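PF04016 domain protein (Desulfitobacterium hafniense, PDB 3L5O) is of unknown function but may take part in heavy-metal chelation, through an active site formed between enolase-like and Rossmann-like folds. Local coordinates at residues H114-S119 and Q264-K269; N137-K142 and Y189-C194; K142-V147 and P159-S164; F182-C187 and E207-A212; R214-G219 and E235-M240. One frame throughout, in Å; residues are numbered along the deposited sequence. Where two conformers were deposited one is given.

Interaction 1. Residues H114-S119 and Q264-K269. With EDO (1,2-ethanediol), chain G.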
# COMPACT_ATOMS: atom_id res chain seq x y z
N HIS A 114 0.71 -2.62 17.79
CA HIS A 114 1.99 -2.53 17.07
C HIS A 114 2.60 -1.10 17.05
O HIS A 114 3.55 -0.84 16.30
CB HIS A 114 1.81 -3.01 15.61
CG HIS A 114 1.54 -4.48 15.48
ND1 HIS A 114 0.84 -5.01 14.42
CD2 HIS A 114 1.87 -5.53 16.27
CE1 HIS A 114 0.76 -6.32 14.55
NE2 HIS A 114 1.37 -6.66 15.68
N GLY A 115 2.04 -0.17 17.84
CA GLY A 115 2.62 1.16 18.02
C GLY A 115 2.20 2.24 17.03
O GLY A 115 2.93 3.21 16.83
N VAL A 116 1.03 2.07 16.41
CA VAL A 116 0.47 3.08 15.53
C VAL A 116 -0.44 3.99 16.34
O VAL A 116 -1.29 3.51 17.11
CB VAL A 116 -0.35 2.44 14.39
CG1 VAL A 116 -1.07 3.50 13.56
CG2 VAL A 116 0.54 1.58 13.50
N ILE A 117 -0.28 5.31 16.17
CA ILE A 117 -1.06 6.29 16.93
C ILE A 117 -2.04 7.05 16.03
O ILE A 117 -1.70 7.47 14.92
CB ILE A 117 -0.13 7.27 17.70
CG1 ILE A 117 0.87 6.51 18.59
CG2 ILE A 117 -0.96 8.23 18.56
CD1 ILE A 117 0.24 5.65 19.68
N PHE A 118 -3.28 7.19 16.52
CA PHE A 118 -4.36 7.86 15.79
C PHE A 118 -5.57 8.13 16.70
O PHE A 118 -5.69 7.54 17.78
CB PHE A 118 -4.78 7.04 14.56
CG PHE A 118 -5.42 5.71 14.90
CD1 PHE A 118 -4.62 4.63 15.27
CD2 PHE A 118 -6.80 5.55 14.85
CE1 PHE A 118 -5.20 3.41 15.60
CE2 PHE A 118 -7.38 4.34 15.18
CZ PHE A 118 -6.58 3.26 15.55
N SER A 119 -6.46 9.02 16.25
CA SER A 119 -7.66 9.40 17.00
C SER A 119 -8.91 8.63 16.56
O SER A 119 -9.01 8.17 15.41
CB SER A 119 -7.92 10.91 16.83
OG SER A 119 -9.24 11.25 17.21
N GLN A 264 -8.75 7.99 8.03
CA GLN A 264 -7.69 8.91 8.43
C GLN A 264 -6.35 8.37 7.93
O GLN A 264 -6.10 7.18 8.01
CB GLN A 264 -7.70 8.96 9.96
CG GLN A 264 -6.56 9.68 10.66
CD GLN A 264 -6.75 9.69 12.18
OE1 GLN A 264 -7.59 8.96 12.72
NE2 GLN A 264 -5.97 10.53 12.88
N LYS A 265 -5.49 9.25 7.42
CA LYS A 265 -4.13 8.86 7.07
C LYS A 265 -3.32 8.62 8.34
O LYS A 265 -3.50 9.32 9.33
CB LYS A 265 -3.45 9.96 6.23
CG LYS A 265 -4.12 10.23 4.87
CD LYS A 265 -3.42 11.34 4.11
CE LYS A 265 -3.85 11.36 2.65
NZ LYS A 265 -3.28 12.50 1.87
N VAL A 266 -2.43 7.63 8.29
CA VAL A 266 -1.54 7.32 9.41
C VAL A 266 -0.14 6.91 8.90
O VAL A 266 0.01 6.19 7.93
CB VAL A 266 -2.12 6.18 10.30
CG1 VAL A 266 -3.53 6.48 10.75
CG2 VAL A 266 -2.12 4.89 9.56
N THR A 267 0.89 7.35 9.62
CA THR A 267 2.27 7.10 9.24
C THR A 267 3.04 6.49 10.41
O THR A 267 2.96 7.00 11.53
CB THR A 267 2.92 8.44 8.80
OG1 THR A 267 2.34 8.88 7.57
CG2 THR A 267 4.41 8.26 8.50
N ILE A 268 3.74 5.38 10.20
CA ILE A 268 4.71 4.91 11.19
C ILE A 268 6.12 4.93 10.62
O ILE A 268 6.33 4.63 9.45
CB ILE A 268 4.35 3.51 11.78
CG1 ILE A 268 3.88 2.52 10.72
CG2 ILE A 268 3.26 3.67 12.82
CD1 ILE A 268 3.56 1.15 11.29
N LYS A 269 7.06 5.36 11.45
CA LYS A 269 8.47 5.35 11.12
C LYS A 269 9.21 4.28 11.91
O LYS A 269 8.85 3.93 13.04
CB LYS A 269 9.10 6.71 11.42
CG LYS A 269 8.57 7.88 10.60
CD LYS A 269 9.43 9.12 10.88
CE LYS A 269 8.99 10.35 10.09
NZ LYS A 269 7.68 10.88 10.54
C1 EDO G . -0.16 10.70 0.38
O1 EDO G . -0.72 11.43 1.45
C2 EDO G . -1.26 10.09 -0.46
O2 EDO G . -1.37 10.81 -1.67
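The Phe118 ring meets Gln264 at its edge: the amide of Gln264 lies beside the ring, near its plane, with its own plane turned 81° from that of the ring. The ring is also in cation-pi contact with Arg112, a residue of the helix before the loop, so the ring leads away from the strand toward helix 108-113, while its CB faces the strand. That CB rests 4.0 Å from Val266 CG1. Gln264 reaches the loop because its chain is fully extended (chi1 171°), which carries the polar head up to the backbone of Ser119; a long, flexible polar side chain suits this partly exposed place at the margin.

Farther along, the side-chain contact is aliphatic. Val116 sends CG2 onto Ile268 CG2, 3.5 Å away and tighter than usual for two methyl groups, and the same CG2 lies 3.8 Å from Ile268 CD1. The two side chains cross at about a right angle, so the valine methyl meets two branches of the isoleucine. Branched residues fit here, being stiff and broad enough to cover this face of the sheet at its outermost strand. Away from the loop, Lys265 NZ donates a hydrogen bond of 2.8 Å to O1 of an ethanediol, probably from the crystallisation liquor.

Gly115 takes a positive phi of 88°, readily accessible to glycine, and is the C-prime residue of a Schellman motif, with Val116 N bonded to Ala111 O and Gly115 N to Arg112 O. This helix stop turns the chain so that the loop runs roughly antiparallel to strand 263-269, the last, antiparallel strand of the Rossmann-like sheet.

Interaction 2. Residues N137-K142 and Y189-C194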
# COMPACT_ATOMS: atom_id res chain seq x y z
N ASN A 137 10.64 19.81 4.32
CA ASN A 137 11.89 20.34 4.87
C ASN A 137 13.07 19.39 4.67
O ASN A 137 14.14 19.80 4.23
CB ASN A 137 11.71 20.68 6.35
CG ASN A 137 10.97 21.98 6.56
OD1 ASN A 137 11.45 23.04 6.15
ND2 ASN A 137 9.80 21.91 7.17
N GLU A 138 12.84 18.11 4.94
CA GLU A 138 13.90 17.11 4.91
C GLU A 138 14.52 16.87 3.54
O GLU A 138 15.71 16.62 3.44
CB GLU A 138 13.34 15.80 5.40
CG GLU A 138 14.40 14.89 5.96
CD GLU A 138 13.80 13.62 6.48
OE1 GLU A 138 12.96 13.06 5.74
OE2 GLU A 138 14.16 13.22 7.61
N VAL A 139 13.69 16.96 2.50
CA VAL A 139 14.11 16.63 1.14
C VAL A 139 14.59 17.82 0.34
O VAL A 139 14.94 17.66 -0.82
CB VAL A 139 12.98 15.92 0.35
CG1 VAL A 139 12.50 14.68 1.08
CG2 VAL A 139 11.81 16.87 0.07
N LYS A 140 14.58 19.01 0.94
CA LYS A 140 14.99 20.23 0.26
C LYS A 140 16.41 20.09 -0.25
O LYS A 140 17.30 19.75 0.52
CB LYS A 140 14.95 21.44 1.24
CG LYS A 140 13.61 22.18 1.36
CD LYS A 140 13.80 23.63 1.88
CE LYS A 140 12.68 24.59 1.40
NZ LYS A 140 11.31 24.16 1.84
N GLY A 141 16.61 20.35 -1.54
CA GLY A 141 17.91 20.27 -2.19
C GLY A 141 18.41 18.87 -2.47
O GLY A 141 19.52 18.70 -2.96
N LYS A 142 17.60 17.86 -2.20
CA LYS A 142 18.03 16.46 -2.30
C LYS A 142 17.43 15.80 -3.52
O LYS A 142 16.54 16.34 -4.16
CB LYS A 142 17.64 15.71 -1.03
CG LYS A 142 18.20 16.31 0.25
CD LYS A 142 19.71 16.39 0.22
CE LYS A 142 20.28 16.48 1.61
NZ LYS A 142 21.71 16.94 1.60
N TYR A 189 16.07 10.05 -1.10
CA TYR A 189 14.78 9.70 -0.51
C TYR A 189 13.93 9.06 -1.58
O TYR A 189 13.89 9.54 -2.71
CB TYR A 189 14.05 10.93 0.03
CG TYR A 189 14.74 11.54 1.21
CD1 TYR A 189 14.50 11.07 2.49
CD2 TYR A 189 15.70 12.54 1.04
CE1 TYR A 189 15.15 11.60 3.59
CE2 TYR A 189 16.38 13.09 2.15
CZ TYR A 189 16.10 12.59 3.41
OH TYR A 189 16.74 13.09 4.52
N VAL A 190 13.24 7.99 -1.23
CA VAL A 190 12.38 7.27 -2.17
C VAL A 190 11.01 7.00 -1.55
O VAL A 190 10.91 6.58 -0.41
CB VAL A 190 13.03 5.93 -2.59
CG1 VAL A 190 12.12 5.15 -3.49
CG2 VAL A 190 14.37 6.19 -3.26
N TYR A 191 9.96 7.28 -2.32
CA TYR A 191 8.59 6.92 -1.98
C TYR A 191 8.03 5.96 -3.03
O TYR A 191 8.15 6.21 -4.23
CB TYR A 191 7.69 8.18 -1.97
CG TYR A 191 8.23 9.24 -1.07
CD1 TYR A 191 9.29 10.05 -1.52
CD2 TYR A 191 7.74 9.43 0.21
CE1 TYR A 191 9.84 11.01 -0.71
CE2 TYR A 191 8.28 10.43 1.04
CZ TYR A 191 9.34 11.21 0.56
OH TYR A 191 9.93 12.18 1.33
N ILE A 192 7.38 4.89 -2.58
CA ILE A 192 6.88 3.88 -3.47
C ILE A 192 5.42 3.61 -3.14
O ILE A 192 5.07 3.31 -2.00
CB ILE A 192 7.68 2.56 -3.34
CG1 ILE A 192 9.18 2.77 -3.59
CG2 ILE A 192 7.15 1.49 -4.31
CD1 ILE A 192 10.03 1.60 -3.05
N THR A 193 4.58 3.70 -4.16
CA THR A 193 3.21 3.27 -4.04
C THR A 193 3.03 1.82 -3.55
O THR A 193 3.75 0.89 -3.93
CB THR A 193 2.48 3.43 -5.37
OG1 THR A 193 1.15 2.92 -5.22
CG2 THR A 193 3.14 2.57 -6.52
N CYS A 194 2.01 1.64 -2.72
CA CYS A 194 1.71 0.32 -2.16
C CYS A 194 1.20 -0.61 -3.28
O CYS A 194 1.18 -1.83 -3.11
CB CYS A 194 0.67 0.46 -1.04
SG CYS A 194 -0.90 1.17 -1.61
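Tyr189, the first residue of its strand, meets Glu138, Val139 and Lys142 with its ring. Over one face sits Val139 CG1, 4.1 Å from the ring centroid and 24° off the normal, a CH-pi contact displaced toward the CD2 side. Near the ring plane, at the CE2 edge, is Lys142 CG, 4.2 Å from CE2, where the lysine contributes only the aliphatic root of its chain. Glu138 crosses the far end of the ring: its CG is 3.3 Å from Tyr189 OH, and its OE1 comes obliquely to 3.4 Å from Tyr189 CE1, with carboxylate and ring planes only 21° apart. The glutamate's CG stands opposite its backbone N (chi1 -156°), which lays the chain across the phenol and delivers the carboxylate to Arg214, its salt-bridge partner. Tyrosine suits this place, broad enough to be covered by three residues of two successive turns.

Two residues on, Tyr191 sends its hydroxyl to the same valine: OH lies 3.6 Å from Val139 CG1. The methyl is therefore shared by both tyrosines, while the hydroxyl is hydrogen-bonded to Ser135 OG. At the strand's end Thr193 OG1 bonds to Ala195 N and so caps the turn into helix 195-199.

The opposing segment folds as two successive beta turns, type I at 137-140 and type II at 139-142, the latter closed by Lys142 N to Val139 O at 3.0 Å; Gly141 supplies its positive phi. These turns lead from helix 131-134 into strand 143-147, and strand 189-193 lies between that strand and 214-218 in the parallel part of the sheet.

Interaction 3. Residues K142-V147 and P159-S164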
# COMPACT_ATOMS: atom_id res chain seq x y z
N LYS A 142 17.60 17.86 -2.20
CA LYS A 142 18.03 16.46 -2.30
C LYS A 142 17.43 15.80 -3.52
O LYS A 142 16.54 16.34 -4.16
CB LYS A 142 17.64 15.71 -1.03
CG LYS A 142 18.20 16.31 0.25
CD LYS A 142 19.71 16.39 0.22
CE LYS A 142 20.28 16.48 1.61
NZ LYS A 142 21.71 16.94 1.60
N LYS A 143 17.97 14.64 -3.86
CA LYS A 143 17.43 13.85 -4.95
C LYS A 143 16.34 12.88 -4.49
O LYS A 143 16.55 12.00 -3.63
CB LYS A 143 18.55 13.10 -5.69
CG LYS A 143 18.05 12.38 -6.94
CD LYS A 143 19.14 12.15 -8.00
CE LYS A 143 18.61 11.36 -9.23
NZ LYS A 143 17.81 12.22 -10.14
N VAL A 144 15.16 13.03 -5.07
CA VAL A 144 13.96 12.30 -4.63
C VAL A 144 13.34 11.49 -5.77
O VAL A 144 13.15 11.97 -6.90
CB VAL A 144 12.89 13.26 -4.06
CG1 VAL A 144 11.62 12.52 -3.68
CG2 VAL A 144 13.45 14.05 -2.88
N GLY A 145 13.05 10.23 -5.49
CA GLY A 145 12.46 9.35 -6.48
C GLY A 145 11.11 8.90 -5.94
O GLY A 145 11.04 8.44 -4.81
N VAL A 146 10.07 9.01 -6.76
CA VAL A 146 8.71 8.59 -6.42
C VAL A 146 8.21 7.58 -7.45
O VAL A 146 8.19 7.87 -8.64
CB VAL A 146 7.73 9.78 -6.40
CG1 VAL A 146 6.30 9.28 -6.12
CG2 VAL A 146 8.16 10.82 -5.36
N VAL A 147 7.78 6.40 -6.99
CA VAL A 147 7.18 5.40 -7.87
C VAL A 147 5.66 5.36 -7.60
O VAL A 147 5.24 5.09 -6.50
CB VAL A 147 7.78 4.01 -7.61
CG1 VAL A 147 7.16 2.96 -8.51
CG2 VAL A 147 9.30 4.03 -7.76
N PRO A 159 9.37 22.13 -6.85
CA PRO A 159 10.01 23.42 -6.55
C PRO A 159 11.15 23.35 -5.53
O PRO A 159 12.05 24.17 -5.61
CB PRO A 159 8.86 24.26 -5.99
CG PRO A 159 7.61 23.54 -6.40
CD PRO A 159 7.95 22.12 -6.45
N ILE A 160 11.12 22.37 -4.63
CA ILE A 160 12.08 22.27 -3.52
C ILE A 160 13.12 21.16 -3.60
O ILE A 160 14.01 21.11 -2.78
CB ILE A 160 11.33 22.11 -2.17
CG1 ILE A 160 10.61 20.77 -2.08
CG2 ILE A 160 10.35 23.29 -1.97
CD1 ILE A 160 9.90 20.57 -0.77
N CYS A 161 13.03 20.25 -4.57
CA CYS A 161 13.99 19.18 -4.68
C CYS A 161 14.18 18.77 -6.13
O CYS A 161 13.54 19.30 -7.03
CB CYS A 161 13.58 18.00 -3.80
SG CYS A 161 12.09 17.04 -4.27
N ASP A 162 15.13 17.86 -6.33
CA ASP A 162 15.39 17.21 -7.61
C ASP A 162 14.49 15.95 -7.66
O ASP A 162 14.85 14.88 -7.16
CB ASP A 162 16.88 16.89 -7.70
CG ASP A 162 17.27 16.16 -8.99
OD1 ASP A 162 16.41 15.92 -9.86
OD2 ASP A 162 18.46 15.79 -9.19
N LEU A 163 13.33 16.11 -8.26
CA LEU A 163 12.28 15.09 -8.26
C LEU A 163 12.25 14.29 -9.55
O LEU A 163 12.26 14.88 -10.64
CB LEU A 163 10.91 15.76 -8.08
CG LEU A 163 9.66 14.86 -8.10
CD1 LEU A 163 9.63 13.91 -6.94
CD2 LEU A 163 8.42 15.74 -8.16
N SER A 164 12.20 12.97 -9.40
CA SER A 164 11.83 12.05 -10.49
C SER A 164 10.63 11.19 -10.13
O SER A 164 10.65 10.50 -9.10
CB SER A 164 12.97 11.13 -10.84
OG SER A 164 14.13 11.84 -11.17
O HOH W 1 15.58 12.75 -9.05
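Lys142 to Val146 pairs with Asp162 to Ser164 through a ladder of backbone bonds. Asp162 N gives to Lys142 O (3.0 Å), Val144 N to Asp162 O, Ser164 N to Val144 O (2.9 Å) and Val146 N to Ser164 O, the two middle bonds almost straight. Softer CA-H...O contacts fill the rungs between, such as Gly145 CA to Ser164 O at 3.4 Å.

One face of this pair is apolar. Val144 CG2 lies 3.6 Å from Cys161 SG, and Val146 CG2 lies 3.8 Å from Leu163 CD1, which also reaches toward Val144 CG1. Leucine suits the site because its chi2 of 65° bends CD1 back over the neighbouring strand. The two strands are the first and second of a beta-alpha-beta unit of the Rossmann-like fold, joined by helix 153-157; that helix covers the same face, Leu153 touching Val146 and Leu157 touching Leu163.

On the other face the residues are polar. Lys143 NZ and Asp162 OD2 form a long salt bridge of 3.8 Å, the lysine curling at its last torsion (chi4 78°) toward both Asp162 and Ser164. A water hydrogen-bonded to Ser164 OG at 2.7 Å sits beside Lys143 NZ, though so close to it that this second link is doubtful. Farther out, Asp188 OD2 takes the N-H of Lys143.

Interaction 4. Residues F182-C187 and E207-A212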
# COMPACT_ATOMS: atom_id res chain seq x y z
N PHE A 182 17.98 2.94 -13.27
CA PHE A 182 18.89 4.02 -13.57
C PHE A 182 18.79 5.13 -12.53
O PHE A 182 19.77 5.75 -12.20
CB PHE A 182 18.62 4.58 -14.98
CG PHE A 182 18.88 3.59 -16.10
CD1 PHE A 182 17.97 2.60 -16.38
CD2 PHE A 182 20.05 3.64 -16.82
CE1 PHE A 182 18.22 1.67 -17.40
CE2 PHE A 182 20.29 2.73 -17.85
CZ PHE A 182 19.36 1.75 -18.13
N ILE A 183 17.61 5.37 -11.98
CA ILE A 183 17.36 6.56 -11.18
C ILE A 183 17.39 6.29 -9.69
O ILE A 183 17.97 7.10 -8.95
CB ILE A 183 15.98 7.18 -11.53
CG1 ILE A 183 16.02 7.78 -12.93
CG2 ILE A 183 15.59 8.27 -10.50
CD1 ILE A 183 14.77 8.38 -13.33
N LEU A 184 16.73 5.22 -9.23
CA LEU A 184 16.57 5.02 -7.80
C LEU A 184 17.87 4.89 -7.01
O LEU A 184 17.88 5.32 -5.86
CB LEU A 184 15.62 3.87 -7.46
CG LEU A 184 14.16 4.09 -7.93
CD1 LEU A 184 13.26 2.93 -7.50
CD2 LEU A 184 13.60 5.41 -7.44
N PRO A 185 18.91 4.21 -7.53
CA PRO A 185 20.20 4.15 -6.83
C PRO A 185 20.88 5.49 -6.56
O PRO A 185 21.71 5.56 -5.64
CB PRO A 185 21.05 3.22 -7.72
CG PRO A 185 20.04 2.35 -8.40
CD PRO A 185 18.93 3.36 -8.74
N GLU A 186 20.51 6.55 -7.30
CA GLU A 186 21.02 7.90 -7.05
C GLU A 186 20.20 8.70 -6.02
O GLU A 186 20.59 9.81 -5.67
CB GLU A 186 21.02 8.72 -8.35
CG GLU A 186 21.67 8.06 -9.55
CD GLU A 186 22.96 7.36 -9.18
OE1 GLU A 186 24.02 8.02 -9.06
OE2 GLU A 186 22.91 6.12 -8.99
N CYS A 187 19.08 8.15 -5.56
CA CYS A 187 18.14 8.94 -4.74
C CYS A 187 18.45 8.92 -3.26
O CYS A 187 18.78 7.88 -2.71
CB CYS A 187 16.71 8.47 -4.99
SG CYS A 187 16.13 8.89 -6.65
N GLU A 207 15.64 -3.03 -3.29
CA GLU A 207 17.08 -3.25 -3.51
C GLU A 207 17.73 -2.08 -4.25
O GLU A 207 18.82 -1.64 -3.90
CB GLU A 207 17.31 -4.56 -4.26
CG GLU A 207 18.77 -4.88 -4.57
CD GLU A 207 19.59 -5.41 -3.38
OE1 GLU A 207 19.07 -5.42 -2.24
OE2 GLU A 207 20.75 -5.81 -3.60
N LEU A 208 17.05 -1.53 -5.26
CA LEU A 208 17.57 -0.38 -5.95
C LEU A 208 17.71 0.84 -5.04
O LEU A 208 18.61 1.66 -5.25
CB LEU A 208 16.64 -0.02 -7.12
CG LEU A 208 16.64 -1.03 -8.25
CD1 LEU A 208 15.52 -0.73 -9.22
CD2 LEU A 208 17.98 -1.00 -8.91
N SER A 209 16.82 0.97 -4.07
CA SER A 209 16.74 2.14 -3.21
C SER A 209 17.49 1.97 -1.88
O SER A 209 17.44 2.85 -1.03
CB SER A 209 15.27 2.45 -2.92
OG SER A 209 14.50 2.52 -4.13
N ARG A 210 18.15 0.83 -1.67
CA ARG A 210 18.60 0.46 -0.32
C ARG A 210 19.55 1.49 0.34
O ARG A 210 19.59 1.56 1.57
CB ARG A 210 19.22 -0.93 -0.29
CG ARG A 210 20.48 -1.07 -1.06
CD ARG A 210 20.98 -2.50 -1.10
NE ARG A 210 22.31 -2.56 -1.69
CZ ARG A 210 22.57 -2.42 -2.98
NH1 ARG A 210 21.59 -2.23 -3.86
NH2 ARG A 210 23.83 -2.49 -3.41
N ASN A 211 20.25 2.28 -0.46
CA ASN A 211 21.14 3.31 0.06
C ASN A 211 20.53 4.72 0.18
O ASN A 211 21.23 5.66 0.54
CB ASN A 211 22.42 3.36 -0.77
CG ASN A 211 23.21 2.05 -0.74
OD1 ASN A 211 23.34 1.40 0.30
ND2 ASN A 211 23.75 1.66 -1.89
N ALA A 212 19.24 4.88 -0.12
CA ALA A 212 18.52 6.10 0.28
C ALA A 212 18.61 6.32 1.80
O ALA A 212 18.66 5.36 2.54
CB ALA A 212 17.06 5.98 -0.12
O HOH W 2 22.92 3.34 -4.21
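Two chain turns that follow helices 180-183 and 202-208, and lead back to strands 189-193 and 214-218 of the Rossmann-like sheet, pack together here through Leu184 and Pro185 against Leu208 and Ser209. Leu184 CB meets Leu208 CB at 4.0 Å, while its CD1 lies 3.6 Å from Ser209 OG. The Pro185 ring runs alongside the Leu208 side chain in the same direction, CG 4.0 Å from Leu208 CD2. The backbone of Leu208 is covered too: Pro185 CA makes a CA-H...O contact of 3.4 Å with Leu208 O. A like contact joins Ala212 CA to Cys187 O, where the small alanine lets the backbones approach.

Proline suits the first turn of the 3-10 segment 184-186, where the backbone N need not donate. Between the two turns, Pro185 O and Asn211 ND2 share a water, 2.9 Å from the carbonyl oxygen. Just past the end of helix 202-208, Arg210 folds back so that Glu207 O lies close to its guanidinium plane and takes a 2.8 Å bond from NH1.

With Ser209 OG already bonded to Leu205 O, the hydroxyl can lie against a leucine without being stranded. The direct contact thus depends on shape and burial, with polar bridging left to the water.

Interaction 5. Residues R214-G219 and E235-M240. With EDO (1,2-ethanediol), chain F.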
# COMPACT_ATOMS: atom_id res chain seq x y z
N ARG A 214 16.05 7.32 3.38
CA ARG A 214 14.76 6.78 3.75
C ARG A 214 13.93 6.34 2.55
O ARG A 214 13.85 7.07 1.54
CB ARG A 214 13.98 7.82 4.53
CG ARG A 214 12.66 7.29 5.06
CD ARG A 214 11.75 8.38 5.50
NE ARG A 214 12.34 9.05 6.65
CZ ARG A 214 12.14 10.32 6.97
NH1 ARG A 214 11.35 11.11 6.23
NH2 ARG A 214 12.74 10.81 8.05
N ILE A 215 13.26 5.19 2.73
CA ILE A 215 12.29 4.63 1.78
C ILE A 215 10.93 4.50 2.50
O ILE A 215 10.85 3.92 3.59
CB ILE A 215 12.72 3.24 1.26
CG1 ILE A 215 14.15 3.24 0.73
CG2 ILE A 215 11.71 2.75 0.14
CD1 ILE A 215 14.76 1.85 0.67
N THR A 216 9.90 5.05 1.87
CA THR A 216 8.53 5.09 2.39
C THR A 216 7.60 4.38 1.44
O THR A 216 7.69 4.61 0.24
CB THR A 216 8.08 6.56 2.51
OG1 THR A 216 8.97 7.28 3.37
CG2 THR A 216 6.72 6.70 3.18
N LEU A 217 6.75 3.50 1.97
CA LEU A 217 5.63 2.88 1.23
C LEU A 217 4.38 3.66 1.52
O LEU A 217 4.13 3.97 2.68
CB LEU A 217 5.44 1.43 1.64
CG LEU A 217 4.63 0.53 0.71
CD1 LEU A 217 5.39 0.23 -0.54
CD2 LEU A 217 4.31 -0.78 1.48
N VAL A 218 3.65 4.07 0.48
CA VAL A 218 2.58 5.06 0.62
C VAL A 218 1.32 4.63 -0.09
O VAL A 218 1.37 4.14 -1.22
CB VAL A 218 2.96 6.46 -0.03
CG1 VAL A 218 1.85 7.49 0.20
CG2 VAL A 218 4.25 6.97 0.48
N GLY A 219 0.19 4.88 0.54
CA GLY A 219 -1.09 4.72 -0.09
C GLY A 219 -2.03 3.93 0.82
O GLY A 219 -1.60 3.37 1.82
N GLU A 235 9.68 3.73 6.52
CA GLU A 235 8.43 4.41 6.85
C GLU A 235 7.25 3.82 6.08
O GLU A 235 7.36 3.39 4.93
CB GLU A 235 8.53 5.93 6.59
CG GLU A 235 7.25 6.74 6.88
CD GLU A 235 7.40 8.24 6.60
OE1 GLU A 235 8.22 8.88 7.26
OE2 GLU A 235 6.69 8.79 5.74
N LEU A 236 6.10 3.83 6.72
CA LEU A 236 4.89 3.31 6.14
C LEU A 236 3.81 4.34 6.34
O LEU A 236 3.48 4.72 7.46
CB LEU A 236 4.49 2.00 6.82
CG LEU A 236 5.54 0.90 6.81
CD1 LEU A 236 5.16 -0.18 7.81
CD2 LEU A 236 5.76 0.34 5.42
N SER A 237 3.27 4.82 5.23
CA SER A 237 2.25 5.86 5.24
C SER A 237 0.98 5.31 4.64
O SER A 237 0.87 5.22 3.43
CB SER A 237 2.75 7.06 4.43
OG SER A 237 3.81 7.71 5.11
N GLY A 238 0.04 4.92 5.48
CA GLY A 238 -1.20 4.35 5.00
C GLY A 238 -2.44 5.05 5.51
O GLY A 238 -2.50 6.26 5.62
N PHE A 239 -3.41 4.23 5.88
CA PHE A 239 -4.78 4.67 6.02
C PHE A 239 -5.48 3.77 7.05
O PHE A 239 -5.38 2.56 6.99
CB PHE A 239 -5.48 4.56 4.65
CG PHE A 239 -6.87 5.10 4.64
CD1 PHE A 239 -7.09 6.46 4.71
CD2 PHE A 239 -7.96 4.24 4.57
CE1 PHE A 239 -8.37 6.98 4.72
CE2 PHE A 239 -9.25 4.74 4.56
CZ PHE A 239 -9.46 6.11 4.63
N MSE A 240 -6.16 4.39 8.01
CA MSE A 240 -7.01 3.66 8.96
C MSE A 240 -8.47 3.90 8.58
O MSE A 240 -8.92 5.02 8.58
CB MSE A 240 -6.72 4.21 10.36
CG MSE A 240 -7.53 3.64 11.50
SE MSE A 240 -7.28 1.77 11.57
CE MSE A 240 -5.25 1.78 11.68
C1 EDO F . -1.40 7.64 2.29
O1 EDO F . -2.76 7.42 1.91
C2 EDO F . -1.23 8.79 3.28
O2 EDO F . -0.67 8.38 4.52
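Backbone hydrogen bonds join Ile215, Leu217 and Gly219 to Glu235 and Ser237 in parallel register. Ser237 N to Leu217 O is the straightest, 2.8 Å with 173° at the hydrogen; Leu217 N to Glu235 O and Gly219 N to Ser237 O are both 3.0 Å, while Glu235 N to Ile215 O at the start is weak. CA-H...O contacts from Thr216 to Glu235 O and from Val218 to Ser237 O lie between them. Gly219 leaves the ladder with a phi of 131°, a backbone shape that a CB would obstruct.

Apolar packing occupies the face bearing Leu217 and Leu236, where Leu217 CB meets Leu236 CD2 at 3.9 Å. Phe229 and Ile268 also touch Leu236 there. The strands are the last two parallel members of the Rossmann-like sheet; no helix occurs in the link between them, a departure from the usual beta-alpha-beta crossover. Strand 263-269 then joins antiparallel beyond 235-241.

Polar and charged contacts gather on the other face. Glu235, extended with CG opposite its backbone N (chi1 178°), runs alongside Thr216 in the same direction, OE2 3.3 Å from Thr216 CG2, so the threonine side chain packs along the buried glutamate. Its OE1 lies over a face of the Arg214 guanidinium, 4.0 Å from NH1: a long pairing of charges alone, because OE1 lies well out of the guanidinium plane and no N-H points at it; the closer salt bridge of NH1 is to Glu138. An ethanediol, probably from the crystallisation liquor, gives its O2 hydrogen to Gly238 O at 3.0 Å, with C1 3.9 Å from Val218 CG1; it also bonds to Tyr260 OH.

Interactions 2, 3 and 5 meet in one mixed sheet: strand 189-193 stands between 143-147 of interaction 3 and 214-218 of interaction 5, and interactions 2 and 3 share Lys142. Interaction 1 adds an outermost strand, Val266 O lying 2.8 Å from Gly238 N. Interactions 2, 4 and 5 are buried, 1 and 3 partly so; the centre of interaction 5 is about 7 Å from that of the chain, those of interactions 3 and 4 about 20 Å. Interactions 3 and 5 are ladders of backbone hydrogen bonds, whereas interactions 1, 2 and 4 rely on side-chain packing around loops and turns. Interaction 4 adjoins the sheet through Val190 CG1, 3.6 Å from Ser209 OG. Charge links interactions 2 and 5 through Glu138 and Arg214.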